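Local coordinates for uncharacterized protein (Bacteroides uniformis, PDB 4Q5K) that probably cleaves the amide bond joining N-acetylmuramic acid to L-alanine in peptidoglycan fragments, and binds an anhydro-disaccharide related to them, at residues T43-V48 / A189-A194; L88-D93 / S121-H126. All blocks are in the same frame, centred on the assembly; numbering follows the deposited sequence.

Interaction 1 (T43-V48 / A189-A194). With 2YP ((2R)-2-[[(1R,2S,3R,4R,5R)-4-acetamido-2-[(2S,3R,4R,5S,6R)-3-acetamido-6-(hydroxymethyl)-4,5-bis(oxidanyl)oxan-2-yl]oxy-6,8-dioxabicyclo[3.2.1]octan-3-yl]oxy]propanoic acid), chain B.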
loop_
_atom_site.group_PDB
_atom_site.type_symbol
_atom_site.label_atom_id
_atom_site.label_comp_id
_atom_site.label_asym_id
_atom_site.label_seq_id
_atom_site.Cartn_x
_atom_site.Cartn_y
_atom_site.Cartn_z
ATOM N N THR A 43 2.466 2.885 -5.205
ATOM C CA THR A 43 1.802 3.044 -6.478
ATOM C C THR A 43 1.710 1.714 -7.230
ATOM O O THR A 43 0.715 1.447 -7.895
ATOM C CB THR A 43 2.410 4.156 -7.379
ATOM O OG1 THR A 43 3.692 3.758 -7.873
ATOM C CG2 THR A 43 2.511 5.493 -6.655
ATOM N N LEU A 44 2.687 0.832 -7.055
ATOM C CA LEU A 44 2.611 -0.499 -7.657
ATOM C C LEU A 44 1.333 -1.209 -7.209
ATOM O O LEU A 44 0.566 -1.727 -8.017
ATOM C CB LEU A 44 3.823 -1.354 -7.274
ATOM C CG LEU A 44 3.712 -2.836 -7.698
ATOM C CD1 LEU A 44 3.642 -2.992 -9.225
ATOM C CD2 LEU A 44 4.861 -3.644 -7.112
ATOM N N VAL A 45 1.125 -1.276 -5.902
ATOM C CA VAL A 45 -0.035 -1.966 -5.367
ATOM C C VAL A 45 -1.322 -1.304 -5.873
ATOM O O VAL A 45 -2.275 -1.988 -6.224
ATOM C CB VAL A 45 0.008 -1.992 -3.814
ATOM C CG1 VAL A 45 -1.325 -2.414 -3.232
ATOM C CG2 VAL A 45 1.110 -2.917 -3.379
ATOM N N GLU A 46 -1.351 0.032 -5.891
ATOM C CA GLU A 46 -2.537 0.742 -6.389
ATOM C C GLU A 46 -2.851 0.394 -7.846
ATOM O O GLU A 46 -4.014 0.124 -8.183
ATOM C CB GLU A 46 -2.381 2.249 -6.238
ATOM C CG GLU A 46 -2.340 2.700 -4.798
ATOM C CD GLU A 46 -2.385 4.197 -4.640
ATOM O OE1 GLU A 46 -1.714 4.900 -5.432
ATOM O OE2 GLU A 46 -3.099 4.639 -3.720
ATOM N N TYR A 47 -1.851 0.393 -8.720
ATOM C CA TYR A 47 -2.103 0.057 -10.121
ATOM C C TYR A 47 -2.574 -1.387 -10.294
ATOM O O TYR A 47 -3.468 -1.686 -11.084
ATOM C CB TYR A 47 -0.886 0.300 -11.015
ATOM C CG TYR A 47 -0.355 1.712 -11.005
ATOM C CD1 TYR A 47 -1.194 2.810 -11.137
ATOM C CD2 TYR A 47 1.005 1.945 -10.908
ATOM C CE1 TYR A 47 -0.694 4.106 -11.154
ATOM C CE2 TYR A 47 1.524 3.239 -10.914
ATOM C CZ TYR A 47 0.667 4.321 -11.021
ATOM O OH TYR A 47 1.163 5.602 -10.990
ATOM N N VAL A 48 -1.977 -2.289 -9.533
ATOM C CA VAL A 48 -2.329 -3.687 -9.631
ATOM C C VAL A 48 -3.775 -3.891 -9.141
ATOM O O VAL A 48 -4.564 -4.583 -9.765
ATOM C CB VAL A 48 -1.339 -4.561 -8.866
ATOM C CG1 VAL A 48 -1.827 -6.019 -8.795
ATOM C CG2 VAL A 48 0.021 -4.522 -9.543
ATOM N N ALA A 189 5.695 1.119 6.609
ATOM C CA ALA A 189 6.915 1.541 5.926
ATOM C C ALA A 189 7.114 1.004 4.518
ATOM O O ALA A 189 7.933 1.539 3.778
ATOM C CB ALA A 189 8.114 1.132 6.763
ATOM N N HIS A 190 6.386 -0.045 4.141
ATOM C CA HIS A 190 6.621 -0.713 2.880
ATOM C C HIS A 190 5.403 -1.590 2.597
ATOM O O HIS A 190 4.670 -1.952 3.500
ATOM C CB HIS A 190 7.918 -1.538 2.960
ATOM C CG HIS A 190 8.369 -2.100 1.644
ATOM N ND1 HIS A 190 8.261 -1.397 0.466
ATOM C CD2 HIS A 190 8.903 -3.297 1.315
ATOM C CE1 HIS A 190 8.736 -2.126 -0.526
ATOM N NE2 HIS A 190 9.131 -3.280 -0.035
HETATM N N MSE A 191 5.219 -1.941 1.338
HETATM C CA MSE A 191 4.102 -2.775 0.895
HETATM C C MSE A 191 4.516 -3.659 -0.256
HETATM O O MSE A 191 5.472 -3.351 -0.973
HETATM C CB MSE A 191 2.937 -1.900 0.363
HETATM C CG MSE A 191 2.472 -0.835 1.246
HETATM SE SE MSE A 191 1.090 0.167 0.501
HETATM C CE MSE A 191 -0.305 -1.094 0.914
ATOM N N GLY A 192 3.745 -4.721 -0.462
ATOM C CA GLY A 192 3.917 -5.575 -1.616
ATOM C C GLY A 192 2.786 -6.581 -1.718
ATOM O O GLY A 192 1.775 -6.467 -1.025
ATOM N N ILE A 193 2.990 -7.560 -2.586
ATOM C CA ILE A 193 1.983 -8.566 -2.910
ATOM C C ILE A 193 2.533 -9.945 -2.556
ATOM O O ILE A 193 3.658 -10.281 -2.933
ATOM C CB ILE A 193 1.579 -8.507 -4.409
ATOM C CG1 ILE A 193 0.983 -7.130 -4.741
ATOM C CG2 ILE A 193 0.593 -9.603 -4.743
ATOM C CD1 ILE A 193 0.870 -6.805 -6.194
ATOM N N ALA A 194 1.744 -10.721 -1.811
ATOM C CA ALA A 194 2.154 -12.056 -1.396
ATOM C C ALA A 194 2.297 -13.009 -2.580
ATOM O O ALA A 194 1.439 -13.058 -3.451
ATOM C CB ALA A 194 1.134 -12.622 -0.416
HETATM C C1 2YP B . 3.573 6.993 0.430
HETATM O O1 2YP B . 4.667 6.534 1.138
HETATM C C2 2YP B . 3.331 8.424 0.879
HETATM C C3 2YP B . 2.263 9.094 0.013
HETATM O O3 2YP B . 2.290 10.488 0.257
HETATM C C4 2YP B . 2.499 8.858 -1.475
HETATM O OAC 2YP B . 4.989 8.934 3.133
HETATM C CAB 2YP B . 3.792 8.658 3.300
HETATM C CAA 2YP B . 3.201 8.510 4.665
HETATM N N2 2YP B . 2.945 8.456 2.279
HETATM O O4 2YP B . 1.335 9.251 -2.199
HETATM C C5 2YP B . 2.760 7.381 -1.743
HETATM C C6 2YP B . 3.091 7.078 -3.197
HETATM O O6 2YP B . 4.259 7.763 -3.654
HETATM O O5 2YP B . 3.878 6.953 -0.947
HETATM C CA4 2YP B . 4.907 5.119 1.152
HETATM C CA3 2YP B . 6.331 4.996 1.686
HETATM O OAH 2YP B . 6.956 3.843 1.104
HETATM C CAI 2YP B . 8.024 4.202 0.210
HETATM C CAJ 2YP B . 7.443 4.599 -1.138
HETATM C CAL 2YP B . 9.033 3.052 0.125
HETATM O OAM 2YP B . 9.786 2.980 -0.856
HETATM O O 2YP B . 9.009 2.246 1.107
HETATM C CA5 2YP B . 3.890 4.389 2.030
HETATM O OA5 2YP B . 4.004 4.874 3.392
HETATM C CA6 2YP B . 4.178 2.904 2.202
HETATM O OA6 2YP B . 5.022 2.862 3.367
HETATM C CA1 2YP B . 5.162 4.206 3.817
HETATM C CA2 2YP B . 6.397 4.884 3.214
HETATM N NAD 2YP B . 6.601 6.188 3.827
HETATM C CAE 2YP B . 7.569 6.450 4.684
HETATM O OAG 2YP B . 8.377 5.592 5.020
HETATM C CAF 2YP B . 7.614 7.849 5.225
#
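V45 turns a methyl group to M191, G192 and I193 of strand 188-197, and V48, one helical turn on, meets I193, giving a compact example of a helix laid on a sheet by aliphatic contacts alone. Along the strand, A189 comes first, at the ligand end, where its carbonyl O lies 3.0 Å from the propanoate O of 2YP; from the helix, T43 CG2 touches the hydroxymethyl carbon C6 of the same ligand. H190 follows; its NE2 is hydrogen-bonded to H205 ND1, while its own ND1 lies 3.8 Å from that propanoate O. M191, a selenomethionine, is the first residue to meet the helix, its CB standing 4.3 Å from V45 CG2 while SE runs on toward I91 and W94 of helix 91-100. A helix packed against the strand that carries a histidine is the core of the papain-like fold, to whose clan this amidase-like family belongs; H190, bonded to H205 and next to the ligand carboxylate, is consistent with the active-site histidine of those relatives. G192 has only its backbone to offer, and V45 CG2 rests 4.2 Å from its CA; the CA atoms of V45 and G192 are the nearest pair across the two segments. The short helical and strand axes approach to 8.2 Å at 37°. I193 then makes the tightest contact. While its CG1 passes 4.4 Å from V45 CG2, anti to the carbonyl carbon (chi1 -61°) and with the chain extended beyond it, CD1 reaches V48 tip to tip, 3.8 Å from V48 CG1 and nearly as close to V48 CB and CG2.

Interaction 2 (L88-D93 / S121-H126). With 2YP ((2R)-2-[[(1R,2S,3R,4R,5R)-4-acetamido-2-[(2S,3R,4R,5S,6R)-3-acetamido-6-(hydroxymethyl)-4,5-bis(oxidanyl)oxan-2-yl]oxy-6,8-dioxabicyclo[3.2.1]octan-3-yl]oxy]propanoic acid), chain B.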
loop_
_atom_site.group_PDB
_atom_site.type_symbol
_atom_site.label_atom_id
_atom_site.label_comp_id
_atom_site.label_asym_id
_atom_site.label_seq_id
_atom_site.Cartn_x
_atom_site.Cartn_y
_atom_site.Cartn_z
ATOM N N LEU A 88 -4.763 9.461 -0.024
ATOM C CA LEU A 88 -4.683 8.634 1.175
ATOM C C LEU A 88 -3.245 8.284 1.505
ATOM O O LEU A 88 -2.791 7.149 1.374
ATOM C CB LEU A 88 -5.555 7.388 1.010
ATOM C CG LEU A 88 -7.052 7.734 0.907
ATOM C CD1 LEU A 88 -7.810 6.648 0.175
ATOM C CD2 LEU A 88 -7.596 7.973 2.283
ATOM N N HIS A 89 -2.525 9.288 1.994
ATOM C CA HIS A 89 -1.093 9.187 2.245
ATOM C C HIS A 89 -0.704 8.115 3.234
ATOM O O HIS A 89 0.302 7.436 3.061
ATOM C CB HIS A 89 -0.559 10.541 2.739
ATOM C CG HIS A 89 -0.713 11.633 1.743
ATOM N ND1 HIS A 89 -0.005 11.647 0.563
ATOM C CD2 HIS A 89 -1.497 12.732 1.731
ATOM C CE1 HIS A 89 -0.358 12.703 -0.137
ATOM N NE2 HIS A 89 -1.249 13.386 0.554
ATOM N N TYR A 90 -1.462 8.013 4.320
ATOM C CA TYR A 90 -1.163 7.014 5.347
ATOM C C TYR A 90 -1.873 5.706 5.028
ATOM O O TYR A 90 -3.060 5.675 4.749
ATOM C CB TYR A 90 -1.586 7.510 6.698
ATOM C CG TYR A 90 -0.714 8.607 7.234
ATOM C CD1 TYR A 90 0.595 8.349 7.632
ATOM C CD2 TYR A 90 -1.205 9.904 7.374
ATOM C CE1 TYR A 90 1.395 9.342 8.167
ATOM C CE2 TYR A 90 -0.390 10.898 7.909
ATOM C CZ TYR A 90 0.893 10.632 8.308
ATOM O OH TYR A 90 1.714 11.580 8.903
ATOM N N ILE A 91 -1.146 4.596 5.105
ATOM C CA ILE A 91 -1.711 3.300 4.713
ATOM C C ILE A 91 -2.855 2.890 5.644
ATOM O O ILE A 91 -3.822 2.311 5.169
ATOM C CB ILE A 91 -0.610 2.238 4.572
ATOM C CG1 ILE A 91 0.378 2.674 3.478
ATOM C CG2 ILE A 91 -1.184 0.910 4.267
ATOM C CD1 ILE A 91 -0.210 3.097 2.134
ATOM N N ALA A 92 -2.831 3.260 6.938
ATOM C CA ALA A 92 -4.010 2.952 7.774
ATOM C C ALA A 92 -5.258 3.570 7.171
ATOM O O ALA A 92 -6.318 2.966 7.167
ATOM C CB ALA A 92 -3.830 3.475 9.195
ATOM N N ASP A 93 -5.118 4.788 6.655
ATOM C CA ASP A 93 -6.240 5.544 6.065
ATOM C C ASP A 93 -6.667 4.911 4.736
ATOM O O ASP A 93 -7.853 4.802 4.445
ATOM C CB ASP A 93 -5.793 7.005 5.886
ATOM C CG ASP A 93 -6.919 8.010 5.881
ATOM O OD1 ASP A 93 -8.091 7.655 6.128
ATOM O OD2 ASP A 93 -6.577 9.179 5.633
ATOM N N SER A 121 1.909 10.699 12.940
ATOM C CA SER A 121 2.302 12.110 12.952
ATOM C C SER A 121 3.516 12.413 12.083
ATOM O O SER A 121 3.986 13.524 12.094
ATOM C CB SER A 121 2.610 12.555 14.386
ATOM O OG SER A 121 3.671 11.802 14.911
ATOM N N TYR A 122 4.001 11.451 11.316
ATOM C CA TYR A 122 5.267 11.594 10.591
ATOM C C TYR A 122 5.284 12.766 9.628
ATOM O O TYR A 122 6.251 13.527 9.608
ATOM C CB TYR A 122 5.585 10.291 9.826
ATOM C CG TYR A 122 6.959 10.233 9.204
ATOM C CD1 TYR A 122 8.055 9.784 9.916
ATOM C CD2 TYR A 122 7.156 10.652 7.897
ATOM C CE1 TYR A 122 9.315 9.753 9.333
ATOM C CE2 TYR A 122 8.407 10.612 7.314
ATOM C CZ TYR A 122 9.476 10.150 8.030
ATOM O OH TYR A 122 10.711 10.100 7.447
HETATM N N MSE A 123 4.247 12.909 8.817
HETATM C CA MSE A 123 4.273 13.911 7.760
HETATM C C MSE A 123 4.250 15.336 8.308
HETATM O O MSE A 123 5.051 16.172 7.883
HETATM C CB MSE A 123 3.114 13.719 6.797
HETATM C CG MSE A 123 3.188 12.401 6.051
HETATM SE SE MSE A 123 1.668 12.096 4.899
HETATM C CE MSE A 123 2.095 13.327 3.493
ATOM N N SER A 124 3.377 15.611 9.263
ATOM C CA SER A 124 3.362 16.951 9.841
ATOM C C SER A 124 4.595 17.231 10.687
ATOM O O SER A 124 4.983 18.384 10.856
ATOM C CB SER A 124 2.099 17.210 10.636
ATOM O OG SER A 124 2.106 16.469 11.845
ATOM N N SER A 125 5.228 16.187 11.204
ATOM C CA SER A 125 6.480 16.349 11.953
ATOM C C SER A 125 7.674 16.635 11.059
ATOM O O SER A 125 8.637 17.232 11.502
ATOM C CB SER A 125 6.779 15.123 12.837
ATOM O OG SER A 125 5.870 15.075 13.920
ATOM N N HIS A 126 7.613 16.154 9.819
ATOM C CA HIS A 126 8.731 16.249 8.883
ATOM C C HIS A 126 8.244 16.794 7.553
ATOM O O HIS A 126 8.407 16.163 6.509
ATOM C CB HIS A 126 9.407 14.894 8.716
ATOM C CG HIS A 126 9.886 14.332 10.006
ATOM N ND1 HIS A 126 10.922 14.911 10.696
ATOM C CD2 HIS A 126 9.442 13.310 10.766
ATOM C CE1 HIS A 126 11.120 14.257 11.819
ATOM N NE2 HIS A 126 10.234 13.286 11.892
HETATM C C1 2YP B . 3.573 6.993 0.430
HETATM O O1 2YP B . 4.667 6.534 1.138
HETATM C C2 2YP B . 3.331 8.424 0.879
HETATM C C3 2YP B . 2.263 9.094 0.013
HETATM O O3 2YP B . 2.290 10.488 0.257
HETATM C C4 2YP B . 2.499 8.858 -1.475
HETATM O OAC 2YP B . 4.989 8.934 3.133
HETATM C CAB 2YP B . 3.792 8.658 3.300
HETATM C CAA 2YP B . 3.201 8.510 4.665
HETATM N N2 2YP B . 2.945 8.456 2.279
HETATM O O4 2YP B . 1.335 9.251 -2.199
HETATM C C5 2YP B . 2.760 7.381 -1.743
HETATM C C6 2YP B . 3.091 7.078 -3.197
HETATM O O6 2YP B . 4.259 7.763 -3.654
HETATM O O5 2YP B . 3.878 6.953 -0.947
HETATM C CA4 2YP B . 4.907 5.119 1.152
HETATM C CA3 2YP B . 6.331 4.996 1.686
HETATM O OAH 2YP B . 6.956 3.843 1.104
HETATM C CAI 2YP B . 8.024 4.202 0.210
HETATM C CAJ 2YP B . 7.443 4.599 -1.138
HETATM C CAL 2YP B . 9.033 3.052 0.125
HETATM O OAM 2YP B . 9.786 2.980 -0.856
HETATM O O 2YP B . 9.009 2.246 1.107
HETATM C CA5 2YP B . 3.890 4.389 2.030
HETATM O OA5 2YP B . 4.004 4.874 3.392
HETATM C CA6 2YP B . 4.178 2.904 2.202
HETATM O OA6 2YP B . 5.022 2.862 3.367
HETATM C CA1 2YP B . 5.162 4.206 3.817
HETATM C CA2 2YP B . 6.397 4.884 3.214
HETATM N NAD 2YP B . 6.601 6.188 3.827
HETATM C CAE 2YP B . 7.569 6.450 4.684
HETATM O OAG 2YP B . 8.377 5.592 5.020
HETATM C CAF 2YP B . 7.614 7.849 5.225
#
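M123, a selenomethionine, pushes its side chain between H89 and Y90, and its SE serves both. SE lies over one face of the Y90 ring, 4.1 Å from the centroid, a Met-aromatic contact displaced toward the rim, and also rests 3.5 Å from H89 CB. The terminal CE goes on to cover a face of the H89 imidazole in a CH-pi contact, 4.0 Å from the centroid; the bend at chi3 (74°) turns this methyl onto H89 while SE stays over Y90. The Y90 hydroxyl meanwhile slides past the M123 side chain to its backbone, where M123 N donates to Y90 OH over 2.9 Å in a nearly straight bond (165°). H89 holds the GlcNAc unit of 2YP at two points, ND1 bonding at the ring edge to 2YP O3 (2.6 Å) and the backbone O of H89 accepting from 2YP N2 (2.9 Å, 161°). The acetamide methyl CAA on that unit settles 3.9 Å from M123 SE, meeting the Y90 ring obliquely. The other acetamide methyl, CAF, is met by Y122 CE2 at 3.6 Å. The loop before helix 91-100 and the N-terminal turn of helix 122-125 thus line one side of the saccharide site of this amidase-like domain. Behind them, Y90 OH is also hydrogen-bonded to E147 OE2, so two partners grip the phenolic oxygen. A phenylalanine here would probably leave the N-H of M123 and E147 OE2 without the hydroxyl between them. The tyrosine oxygen serves an N-H of helix 122-125 that S121, at the N-cap, does not cap with its side chain. Farther out, Y84 O takes a hydrogen bond from H89 NE2, fixing the imidazole's rotation, and M143 of helix 137-150 packs on M123.

How the interactions relate
From the N terminus the chain reaches helix 41-53 after a short helix 7-12, passes through 88-93 and only then reaches 121-126, where interaction 2 closes a small loop of 27 residues. Much later, strand 188-197 returns to helix 41-53, and interaction 1 closes a loop of 140 residues that encloses the smaller one whole; the two nest and do not cross. Interaction 1 joins that helix to the main antiparallel sheet, while interaction 2 ties the start of helix 91-100 to the short helix 122-125. Their centres are about 17 Å apart, yet M191 SE meets I91 CD1 at 3.6 Å, and both contacts border the same bound disaccharide, 2YP.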